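Local coordinates for pheromone cOB1/lipoprotein, YaeC family (Enterococcus faecalis, PDB 4EF1) that probably binds methionine as the lipoprotein receptor of an uptake transporter and also serves as precursor of the pheromone cOB1, at residues 36-41 with 51-56; 62-67 with 202-207; 17-22 with 55-60. All blocks are in the same frame, centred on the assembly; numbering follows the deposited sequence. Where two conformers were deposited one is given.

Contact 1. Residues 36-41 with 51-56. With MSE (selenomethionine), chain C.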
loop_
_atom_site.group_PDB
_atom_site.type_symbol
_atom_site.label_atom_id
_atom_site.label_comp_id
_atom_site.label_asym_id
_atom_site.label_seq_id
_atom_site.Cartn_x
_atom_site.Cartn_y
_atom_site.Cartn_z
ATOM N N THR A 36 -10.673 -11.359 -8.087
ATOM C CA THR A 36 -11.833 -10.459 -7.836
ATOM C C THR A 36 -11.192 -9.129 -7.487
ATOM O O THR A 36 -10.297 -9.120 -6.665
ATOM C CB THR A 36 -12.708 -10.961 -6.692
ATOM O OG1 THR A 36 -13.252 -12.225 -7.065
ATOM C CG2 THR A 36 -13.880 -10.006 -6.398
ATOM N N THR A 37 -11.602 -8.045 -8.154
ATOM C CA THR A 37 -11.026 -6.707 -7.938
ATOM C C THR A 37 -11.902 -5.926 -6.937
ATOM O O THR A 37 -13.132 -5.995 -7.015
ATOM C CB THR A 37 -10.877 -5.964 -9.302
ATOM O OG1 THR A 37 -9.869 -6.623 -10.096
ATOM C CG2 THR A 37 -10.510 -4.492 -9.124
ATOM N N TYR A 38 -11.265 -5.224 -6.019
ATOM C CA TYR A 38 -11.889 -4.369 -4.996
ATOM C C TYR A 38 -11.259 -2.970 -5.073
ATOM O O TYR A 38 -10.052 -2.836 -5.284
ATOM C CB TYR A 38 -11.656 -4.912 -3.576
ATOM C CG TYR A 38 -12.299 -6.238 -3.339
ATOM C CD1 TYR A 38 -13.616 -6.320 -2.912
ATOM C CD2 TYR A 38 -11.610 -7.435 -3.580
ATOM C CE1 TYR A 38 -14.246 -7.548 -2.749
ATOM C CE2 TYR A 38 -12.238 -8.677 -3.398
ATOM C CZ TYR A 38 -13.548 -8.720 -2.975
ATOM O OH TYR A 38 -14.188 -9.920 -2.807
ATOM N N THR A 39 -12.087 -1.949 -4.926
ATOM C CA THR A 39 -11.675 -0.550 -5.041
ATOM C C THR A 39 -11.384 0.117 -3.685
ATOM O O THR A 39 -11.038 1.285 -3.661
ATOM C CB THR A 39 -12.798 0.234 -5.767
ATOM O OG1 THR A 39 -14.007 0.163 -5.006
ATOM C CG2 THR A 39 -13.069 -0.365 -7.154
ATOM N N ASP A 40 -11.479 -0.656 -2.589
ATOM C CA ASP A 40 -11.283 -0.095 -1.248
ATOM C C ASP A 40 -10.391 -0.978 -0.397
ATOM O O ASP A 40 -9.823 -1.966 -0.882
ATOM C CB ASP A 40 -12.648 0.064 -0.575
ATOM C CG ASP A 40 -13.217 -1.259 -0.159
ATOM O OD1 ASP A 40 -13.193 -2.189 -0.987
ATOM O OD2 ASP A 40 -13.588 -1.386 0.998
ATOM N N TYR A 41 -10.240 -0.614 0.888
ATOM C CA TYR A 41 -9.361 -1.338 1.783
ATOM C C TYR A 41 -10.096 -2.083 2.907
ATOM O O TYR A 41 -9.451 -2.671 3.759
ATOM C CB TYR A 41 -8.288 -0.392 2.405
ATOM C CG TYR A 41 -7.183 0.198 1.530
ATOM C CD1 TYR A 41 -6.937 -0.253 0.237
ATOM C CD2 TYR A 41 -6.351 1.221 2.040
ATOM C CE1 TYR A 41 -5.918 0.289 -0.525
ATOM C CE2 TYR A 41 -5.339 1.744 1.276
ATOM C CZ TYR A 41 -5.133 1.286 -0.003
ATOM O OH TYR A 41 -4.115 1.798 -0.775
ATOM N N GLY A 51 -15.472 -15.789 2.980
ATOM C CA GLY A 51 -15.232 -16.844 2.020
ATOM C C GLY A 51 -15.545 -16.474 0.574
ATOM O O GLY A 51 -15.500 -17.352 -0.289
ATOM N N ASP A 52 -15.940 -15.224 0.288
ATOM C CA ASP A 52 -16.111 -14.797 -1.128
ATOM C C ASP A 52 -14.825 -14.988 -1.921
ATOM O O ASP A 52 -14.858 -15.234 -3.135
ATOM C CB ASP A 52 -16.572 -13.333 -1.224
ATOM C CG ASP A 52 -17.965 -13.108 -0.749
ATOM O OD1 ASP A 52 -18.768 -14.053 -0.612
ATOM O OD2 ASP A 52 -18.240 -11.909 -0.516
ATOM N N ILE A 53 -13.686 -14.885 -1.217
ATOM C CA ILE A 53 -12.349 -15.137 -1.757
ATOM C C ILE A 53 -11.556 -16.072 -0.781
ATOM O O ILE A 53 -11.847 -16.138 0.410
ATOM C CB ILE A 53 -11.596 -13.799 -2.018
ATOM C CG1 ILE A 53 -11.437 -12.986 -0.725
ATOM C CG2 ILE A 53 -12.367 -12.965 -3.069
ATOM C CD1 ILE A 53 -10.877 -11.580 -0.849
ATOM N N ASP A 54 -10.558 -16.771 -1.311
ATOM C CA ASP A 54 -9.689 -17.663 -0.524
ATOM C C ASP A 54 -8.444 -16.945 0.027
ATOM O O ASP A 54 -7.836 -17.394 1.013
ATOM C CB ASP A 54 -9.203 -18.799 -1.408
ATOM C CG ASP A 54 -10.337 -19.574 -2.053
ATOM O OD1 ASP A 54 -11.365 -19.782 -1.386
ATOM O OD2 ASP A 54 -10.190 -19.950 -3.240
ATOM N N ALA A 55 -8.077 -15.830 -0.601
ATOM C CA ALA A 55 -6.888 -15.054 -0.211
ATOM C C ALA A 55 -7.106 -13.607 -0.638
ATOM O O ALA A 55 -7.986 -13.317 -1.487
ATOM C CB ALA A 55 -5.646 -15.603 -0.893
ATOM N N ASN A 56 -6.329 -12.705 -0.071
ATOM C CA ASN A 56 -6.292 -11.349 -0.609
ATOM C C ASN A 56 -4.864 -10.840 -0.775
ATOM O O ASN A 56 -3.892 -11.380 -0.210
ATOM C CB ASN A 56 -7.293 -10.391 0.075
ATOM C CG ASN A 56 -6.928 -10.054 1.515
ATOM O OD1 ASN A 56 -5.738 -9.846 1.867
ATOM N ND2 ASN A 56 -7.951 -9.933 2.343
HETATM N N MSE C 301 -1.025 -0.777 -1.783
HETATM C CA MSE C 301 -1.055 0.081 -0.531
HETATM C C MSE C 301 0.332 0.584 -0.121
HETATM O O MSE C 301 1.299 -0.193 -0.145
HETATM O OXT MSE C 301 0.482 1.756 0.316
HETATM C CB MSE C 301 -1.737 -0.632 0.636
HETATM C CG MSE C 301 -1.962 0.224 1.888
HETATM SE SE MSE C 301 -2.562 -0.862 3.358
HETATM C CE MSE C 301 -4.377 -1.355 2.706
HETATM O O HOH W 1 -15.124 -13.451 -5.363
#
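The hydroxyl end of Y38 comes to rest against a methyl group, I53 CG2, 3.6 Å from Y38 OH, and the polar link between the two segments is a water beside them. That water lies 2.8 Å from T36 OG1 and donates to D52 O at 2.9 Å, so a side-chain hydroxyl on one segment is joined to a backbone carbonyl on the other. The apolar part rests on the two arms of I53. Its CG2, besides meeting the tyrosine, also comes up to T36 CB. Its CD1 lies obliquely to the ring, 4.1 Å from Y38 CE2. With CG1 set between backbone N and carbonyl carbon (chi1 60°), both arms point at the tyrosine, a task suited to a branched residue. Y38 supplies a long, broad group that can bridge the gap while keeping a polar end.

Further along, Y41 belongs to the pocket: the CE methyl of the selenomethionine sits 3.3 Å above the plane of the Y41 ring, over its centre, while the Y41 hydroxyl is hydrogen-bonded to N178. The strands 31-37 and 55-60 run parallel with strand 4-10 between them. Helix 43-50 makes the beta-alpha-beta crossover, and G51, the first residue past it, has a positive phi (90°) that suits glycine. Y38 and I53 both rest on A47 of that helix, and Y38 also on P44.

Contact 2. Residues 62-67 with 202-207; sequences PFFNEA and ANIIAV. With MSE (selenomethionine), chain C.
The F64 and I204 side chains meet nearly perpendicular to each other, the aromatic one coming from helix 61-71 and the aliphatic one from strand 203-208. The end methyl of the isoleucine is laid over the flat of the ring: I204 CD1 stands 4.3 Å from the centroid of the F64 ring and 25° off its normal, a CH-pi contact. It does not sit squarely over the middle, however, but leans to the CG and CD1 side, 4.0 Å from F64 CD1. Two torsions bring the methyl there: CG1 of I204 lies between backbone N and carbonyl carbon (chi1 67°), and the chain then runs extended to CD1.

Two residues further along the strand, A206 turns its CB to the same ring obliquely, 3.9 Å from F64 CE1. A methyl this short leaves room for the phenyl group, whereas the longer I204 reaches out to cover it. In this way the helix is seated on a face of the six-stranded sheet, whose first five strands, in the order 2-1-3-5-4, follow the pattern of a type II periplasmic binding protein domain.

The neighbours of the contact residues turn to the ligand instead. F63 offers a ring face to the selenomethionine, with CE 3.4 Å above the centre of the F63 ring. N203 uses both ends of its amide: its OD1 accepts from the ligand N at 2.9 Å, and its ND2 donates to the ligand O with an N-H...O angle of 160°. Such paired bonds fix the rotation of the amide and suit the ammonium and carboxylate of an amino acid. H15 NE2 is a further partner of N203 OD1, which ties the asparagine to the helix 12-28.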
loop_
_atom_site.group_PDB
_atom_site.type_symbol
_atom_site.label_atom_id
_atom_site.label_comp_id
_atom_site.label_asym_id
_atom_site.label_seq_id
_atom_site.Cartn_x
_atom_site.Cartn_y
_atom_site.Cartn_z
ATOM N N PRO A 62 1.414 -3.474 8.779
ATOM C CA PRO A 62 0.803 -2.587 9.781
ATOM C C PRO A 62 -0.726 -2.392 9.593
ATOM O O PRO A 62 -1.480 -2.386 10.573
ATOM C CB PRO A 62 1.610 -1.288 9.618
ATOM C CG PRO A 62 2.929 -1.717 9.078
ATOM C CD PRO A 62 2.609 -2.873 8.153
ATOM N N PHE A 63 -1.188 -2.308 8.340
ATOM C CA PHE A 63 -2.599 -2.192 8.069
ATOM C C PHE A 63 -3.304 -3.501 8.499
ATOM O O PHE A 63 -4.335 -3.468 9.139
ATOM C CB PHE A 63 -2.854 -1.933 6.583
ATOM C CG PHE A 63 -4.309 -1.743 6.250
ATOM C CD1 PHE A 63 -5.112 -2.829 6.012
ATOM C CD2 PHE A 63 -4.856 -0.471 6.164
ATOM C CE1 PHE A 63 -6.467 -2.670 5.721
ATOM C CE2 PHE A 63 -6.201 -0.294 5.868
ATOM C CZ PHE A 63 -7.014 -1.396 5.636
ATOM N N PHE A 64 -2.725 -4.632 8.074
ATOM C CA PHE A 64 -3.217 -5.985 8.411
ATOM C C PHE A 64 -3.427 -6.124 9.937
ATOM O O PHE A 64 -4.510 -6.583 10.397
ATOM C CB PHE A 64 -2.201 -7.028 7.867
ATOM C CG PHE A 64 -2.485 -8.457 8.244
ATOM C CD1 PHE A 64 -3.384 -9.213 7.517
ATOM C CD2 PHE A 64 -1.811 -9.062 9.300
ATOM C CE1 PHE A 64 -3.649 -10.524 7.862
ATOM C CE2 PHE A 64 -2.061 -10.377 9.651
ATOM C CZ PHE A 64 -2.989 -11.114 8.936
ATOM N N ASN A 65 -2.411 -5.758 10.714
ATOM C CA ASN A 65 -2.492 -5.893 12.201
ATOM C C ASN A 65 -3.608 -5.024 12.791
ATOM O O ASN A 65 -4.344 -5.445 13.719
ATOM C CB ASN A 65 -1.159 -5.535 12.872
ATOM C CG ASN A 65 -0.034 -6.539 12.582
ATOM O OD1 ASN A 65 -0.261 -7.648 12.110
ATOM N ND2 ASN A 65 1.197 -6.115 12.828
ATOM N N GLU A 66 -3.726 -3.803 12.288
ATOM C CA GLU A 66 -4.825 -2.930 12.742
ATOM C C GLU A 66 -6.205 -3.538 12.420
ATOM O O GLU A 66 -7.088 -3.513 13.257
ATOM C CB GLU A 66 -4.714 -1.571 12.111
ATOM C CG GLU A 66 -5.885 -0.725 12.536
ATOM C CD GLU A 66 -5.833 0.604 11.938
ATOM O OE1 GLU A 66 -6.127 0.682 10.715
ATOM O OE2 GLU A 66 -5.530 1.545 12.687
ATOM N N ALA A 67 -6.361 -4.047 11.190
ATOM C CA ALA A 67 -7.589 -4.654 10.736
ATOM C C ALA A 67 -7.945 -5.899 11.568
ATOM O O ALA A 67 -9.112 -6.097 11.907
ATOM C CB ALA A 67 -7.510 -4.991 9.228
ATOM N N ALA A 202 5.637 -3.637 2.997
ATOM C CA ALA A 202 5.493 -4.652 1.925
ATOM C C ALA A 202 4.029 -5.129 1.907
ATOM O O ALA A 202 3.410 -5.326 2.955
ATOM C CB ALA A 202 6.464 -5.844 2.138
ATOM N N ASN A 203 3.482 -5.246 0.720
ATOM C CA ASN A 203 2.136 -5.744 0.519
ATOM C C ASN A 203 2.177 -7.273 0.537
ATOM O O ASN A 203 3.049 -7.878 -0.102
ATOM C CB ASN A 203 1.547 -5.238 -0.786
ATOM C CG ASN A 203 1.078 -3.792 -0.702
ATOM O OD1 ASN A 203 0.109 -3.388 -1.366
ATOM N ND2 ASN A 203 1.771 -2.995 0.132
ATOM N N ILE A 204 1.188 -7.880 1.196
ATOM C CA ILE A 204 1.201 -9.310 1.462
ATOM C C ILE A 204 0.038 -10.087 0.841
ATOM O O ILE A 204 -0.985 -9.522 0.409
ATOM C CB ILE A 204 1.170 -9.619 2.997
ATOM C CG1 ILE A 204 -0.169 -9.206 3.648
ATOM C CG2 ILE A 204 2.347 -9.023 3.737
ATOM C CD1 ILE A 204 -0.236 -9.523 5.126
ATOM N N ILE A 205 0.208 -11.406 0.848
ATOM C CA ILE A 205 -0.902 -12.323 0.591
ATOM C C ILE A 205 -1.404 -12.668 1.976
ATOM O O ILE A 205 -0.637 -13.117 2.790
ATOM C CB ILE A 205 -0.488 -13.607 -0.113
ATOM C CG1 ILE A 205 0.107 -13.295 -1.488
ATOM C CG2 ILE A 205 -1.674 -14.565 -0.239
ATOM C CD1 ILE A 205 -0.868 -12.644 -2.444
ATOM N N ALA A 206 -2.702 -12.506 2.209
ATOM C CA ALA A 206 -3.310 -12.856 3.511
ATOM C C ALA A 206 -4.353 -13.949 3.269
ATOM O O ALA A 206 -5.026 -13.915 2.285
ATOM C CB ALA A 206 -3.947 -11.625 4.141
ATOM N N VAL A 207 -4.494 -14.865 4.211
ATOM C CA VAL A 207 -5.481 -15.959 4.153
ATOM C C VAL A 207 -6.081 -16.161 5.523
ATOM O O VAL A 207 -5.555 -15.627 6.502
ATOM C CB VAL A 207 -4.841 -17.311 3.656
ATOM C CG1 VAL A 207 -4.324 -17.142 2.218
ATOM C CG2 VAL A 207 -3.737 -17.827 4.599
HETATM N N MSE C 301 -1.025 -0.777 -1.783
HETATM C CA MSE C 301 -1.055 0.081 -0.531
HETATM C C MSE C 301 0.332 0.584 -0.121
HETATM O O MSE C 301 1.299 -0.193 -0.145
HETATM O OXT MSE C 301 0.482 1.756 0.316
HETATM C CB MSE C 301 -1.737 -0.632 0.636
HETATM C CG MSE C 301 -1.962 0.224 1.888
HETATM SE SE MSE C 301 -2.562 -0.862 3.358
HETATM C CE MSE C 301 -4.377 -1.355 2.706
#

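Contact 3. Residues 17-22 with 55-60; sequences EILEHV and ANYFQH. With MSE (selenomethionine), chain C.
Y57 carries this contact, meeting I18 and L19 of helix 12-28 along one edge of its ring. From CB the side chain leaves with CG opposite the backbone N (chi1 -180°), which carries the ring out from the strand to the helix. The first ring atom on that edge, Y57 CD2, is met by the fork of the leucine, 4.0 Å from L19 CG, and L19 CD1 lies in the plane of the ring. One atom further, Y57 CE2 faces I18 CG2 at 4.2 Å. At the tip, Y57 OH comes to 3.4 Å from I18 CD1, while the hydroxyl finds its polar partner in H82 ND1. Tyrosine therefore suits the place twice over: an apolar edge for the helix and a tip that can be hydrogen-bonded in a buried setting.

Helix 12-28, which follows strand 4-10 in the chain and leads on to strand 31-37, packs here on a face of their mixed sheet, against strand 55-60, with L220 and L224 of helix 215-225 packing on L19 and I18. At residue 58 the chain turns a corner and enters the pocket. F58 O lies 3.2 Å from the ligand CB, and the H60 ring lies flat beneath the selenium, which stands 3.4 Å above its centre. The imidazole is held at both nitrogens: H60 NE2 is hydrogen-bonded to D113 OD1, and H60 ND1 caps the backbone N of F63 at the start of helix 61-71.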
loop_
_atom_site.group_PDB
_atom_site.type_symbol
_atom_site.label_atom_id
_atom_site.label_comp_id
_atom_site.label_asym_id
_atom_site.label_seq_id
_atom_site.Cartn_x
_atom_site.Cartn_y
_atom_site.Cartn_z
ATOM N N GLU A 17 -3.432 -6.869 -11.837
ATOM C CA GLU A 17 -2.656 -7.024 -13.101
ATOM C C GLU A 17 -1.466 -8.029 -12.914
ATOM O O GLU A 17 -1.169 -8.833 -13.810
ATOM C CB GLU A 17 -2.216 -5.663 -13.635
ATOM C CG GLU A 17 -3.383 -4.793 -14.115
ATOM C CD GLU A 17 -2.946 -3.582 -14.927
ATOM O OE1 GLU A 17 -1.739 -3.265 -15.016
ATOM O OE2 GLU A 17 -3.825 -2.933 -15.492
ATOM N N ILE A 18 -0.890 -8.061 -11.710
ATOM C CA ILE A 18 0.183 -9.022 -11.376
ATOM C C ILE A 18 -0.397 -10.429 -11.376
ATOM O O ILE A 18 0.145 -11.324 -12.035
ATOM C CB ILE A 18 0.844 -8.690 -10.006
ATOM C CG1 ILE A 18 1.730 -7.443 -10.169
ATOM C CG2 ILE A 18 1.699 -9.842 -9.493
ATOM C CD1 ILE A 18 2.326 -6.905 -8.860
ATOM N N LEU A 19 -1.538 -10.589 -10.693
ATOM C CA LEU A 19 -2.274 -11.857 -10.639
ATOM C C LEU A 19 -2.661 -12.376 -12.041
ATOM O O LEU A 19 -2.398 -13.548 -12.392
ATOM C CB LEU A 19 -3.470 -11.756 -9.700
ATOM C CG LEU A 19 -3.110 -11.542 -8.219
ATOM C CD1 LEU A 19 -4.335 -11.287 -7.400
ATOM C CD2 LEU A 19 -2.298 -12.726 -7.649
ATOM N N GLU A 20 -3.266 -11.525 -12.852
ATOM C CA GLU A 20 -3.591 -11.939 -14.223
ATOM C C GLU A 20 -2.340 -12.445 -14.930
ATOM O O GLU A 20 -2.389 -13.473 -15.621
ATOM C CB GLU A 20 -4.228 -10.799 -15.053
ATOM C CG GLU A 20 -5.636 -10.366 -14.625
ATOM C CD GLU A 20 -6.717 -11.435 -14.756
ATOM O OE1 GLU A 20 -6.627 -12.305 -15.642
ATOM O OE2 GLU A 20 -7.660 -11.424 -13.913
ATOM N N HIS A 21 -1.238 -11.703 -14.808
ATOM C CA HIS A 21 0.014 -12.047 -15.464
ATOM C C HIS A 21 0.545 -13.420 -15.110
ATOM O O HIS A 21 1.096 -14.107 -15.965
ATOM C CB HIS A 21 1.070 -10.947 -15.237
ATOM C CG HIS A 21 2.435 -11.293 -15.784
ATOM N ND1 HIS A 21 2.718 -11.233 -17.091
ATOM C CD2 HIS A 21 3.588 -11.752 -15.157
ATOM C CE1 HIS A 21 3.993 -11.638 -17.299
ATOM N NE2 HIS A 21 4.526 -11.941 -16.125
ATOM N N VAL A 22 0.417 -13.821 -13.856
ATOM C CA VAL A 22 0.942 -15.125 -13.415
ATOM C C VAL A 22 -0.041 -16.319 -13.623
ATOM O O VAL A 22 0.333 -17.476 -13.353
ATOM C CB VAL A 22 1.456 -15.062 -11.937
ATOM C CG1 VAL A 22 2.552 -13.982 -11.777
ATOM C CG2 VAL A 22 0.333 -14.822 -10.952
ATOM N N ALA A 55 -8.077 -15.830 -0.601
ATOM C CA ALA A 55 -6.888 -15.054 -0.211
ATOM C C ALA A 55 -7.106 -13.607 -0.638
ATOM O O ALA A 55 -7.986 -13.317 -1.487
ATOM C CB ALA A 55 -5.646 -15.603 -0.893
ATOM N N ASN A 56 -6.329 -12.705 -0.071
ATOM C CA ASN A 56 -6.292 -11.349 -0.609
ATOM C C ASN A 56 -4.864 -10.840 -0.775
ATOM O O ASN A 56 -3.892 -11.380 -0.210
ATOM C CB ASN A 56 -7.293 -10.391 0.075
ATOM C CG ASN A 56 -6.928 -10.054 1.515
ATOM O OD1 ASN A 56 -5.738 -9.846 1.867
ATOM N ND2 ASN A 56 -7.951 -9.933 2.343
ATOM N N TYR A 57 -4.749 -9.837 -1.633
ATOM C CA TYR A 57 -3.500 -9.238 -2.027
ATOM C C TYR A 57 -3.747 -7.729 -2.252
ATOM O O TYR A 57 -4.088 -7.289 -3.359
ATOM C CB TYR A 57 -3.036 -9.910 -3.330
ATOM C CG TYR A 57 -1.716 -9.403 -3.902
ATOM C CD1 TYR A 57 -0.664 -8.922 -3.090
ATOM C CD2 TYR A 57 -1.493 -9.451 -5.282
ATOM C CE1 TYR A 57 0.563 -8.492 -3.653
ATOM C CE2 TYR A 57 -0.296 -9.025 -5.836
ATOM C CZ TYR A 57 0.725 -8.540 -5.047
ATOM O OH TYR A 57 1.883 -8.166 -5.696
ATOM N N PHE A 58 -3.555 -6.946 -1.189
ATOM C CA PHE A 58 -3.805 -5.498 -1.229
ATOM C C PHE A 58 -3.163 -4.708 -0.077
ATOM O O PHE A 58 -3.004 -3.498 -0.201
ATOM C CB PHE A 58 -5.338 -5.221 -1.258
ATOM C CG PHE A 58 -5.961 -5.191 0.101
ATOM C CD1 PHE A 58 -6.238 -6.369 0.773
ATOM C CD2 PHE A 58 -6.284 -3.992 0.699
ATOM C CE1 PHE A 58 -6.801 -6.341 2.022
ATOM C CE2 PHE A 58 -6.843 -3.959 1.965
ATOM C CZ PHE A 58 -7.106 -5.132 2.620
ATOM N N GLN A 59 -2.861 -5.350 1.048
ATOM C CA GLN A 59 -2.446 -4.633 2.278
ATOM C C GLN A 59 -1.043 -4.950 2.742
ATOM O O GLN A 59 -0.537 -6.046 2.480
ATOM C CB GLN A 59 -3.397 -4.983 3.424
ATOM C CG GLN A 59 -3.352 -6.414 3.933
ATOM C CD GLN A 59 -4.556 -6.845 4.765
ATOM O OE1 GLN A 59 -5.034 -6.100 5.628
ATOM N NE2 GLN A 59 -5.056 -8.076 4.500
ATOM N N HIS A 60 -0.464 -4.008 3.497
ATOM C CA HIS A 60 0.798 -4.186 4.191
ATOM C C HIS A 60 0.553 -4.628 5.625
ATOM O O HIS A 60 -0.576 -4.589 6.081
ATOM C CB HIS A 60 1.692 -2.930 4.090
ATOM C CG HIS A 60 1.036 -1.615 4.502
ATOM N ND1 HIS A 60 0.558 -1.393 5.752
ATOM C CD2 HIS A 60 0.943 -0.406 3.831
ATOM C CE1 HIS A 60 0.091 -0.120 5.846
ATOM N NE2 HIS A 60 0.327 0.491 4.678
HETATM N N MSE C 301 -1.025 -0.777 -1.783
HETATM C CA MSE C 301 -1.055 0.081 -0.531
HETATM C C MSE C 301 0.332 0.584 -0.121
HETATM O O MSE C 301 1.299 -0.193 -0.145
HETATM O OXT MSE C 301 0.482 1.756 0.316
HETATM C CB MSE C 301 -1.737 -0.632 0.636
HETATM C CG MSE C 301 -1.962 0.224 1.888
HETATM SE SE MSE C 301 -2.562 -0.862 3.358
HETATM C CE MSE C 301 -4.377 -1.355 2.706
#

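All three contacts are built on one sheet, with centres about 10 Å apart for contacts 1 and 3 and about 13 Å for the other pairs. Contacts 1 and 3 share A55 and N56 of strand 55-60; contact 2 uses the neighbouring strand 203-208. Probable backbone hydrogen bonds join these strands, A206 N to N56 O at 2.9 Å and I204 N to Q59 O at 2.8 Å. Each contact also contributes to the selenomethionine pocket: Y41 from contact 1, F63 and N203 from contact 2, and F58, Q59 and H60 from contact 3. Some of these pocket residues touch one another, with Y41 O 3.3 Å from F63 CZ and 3.4 Å from F58 CE2.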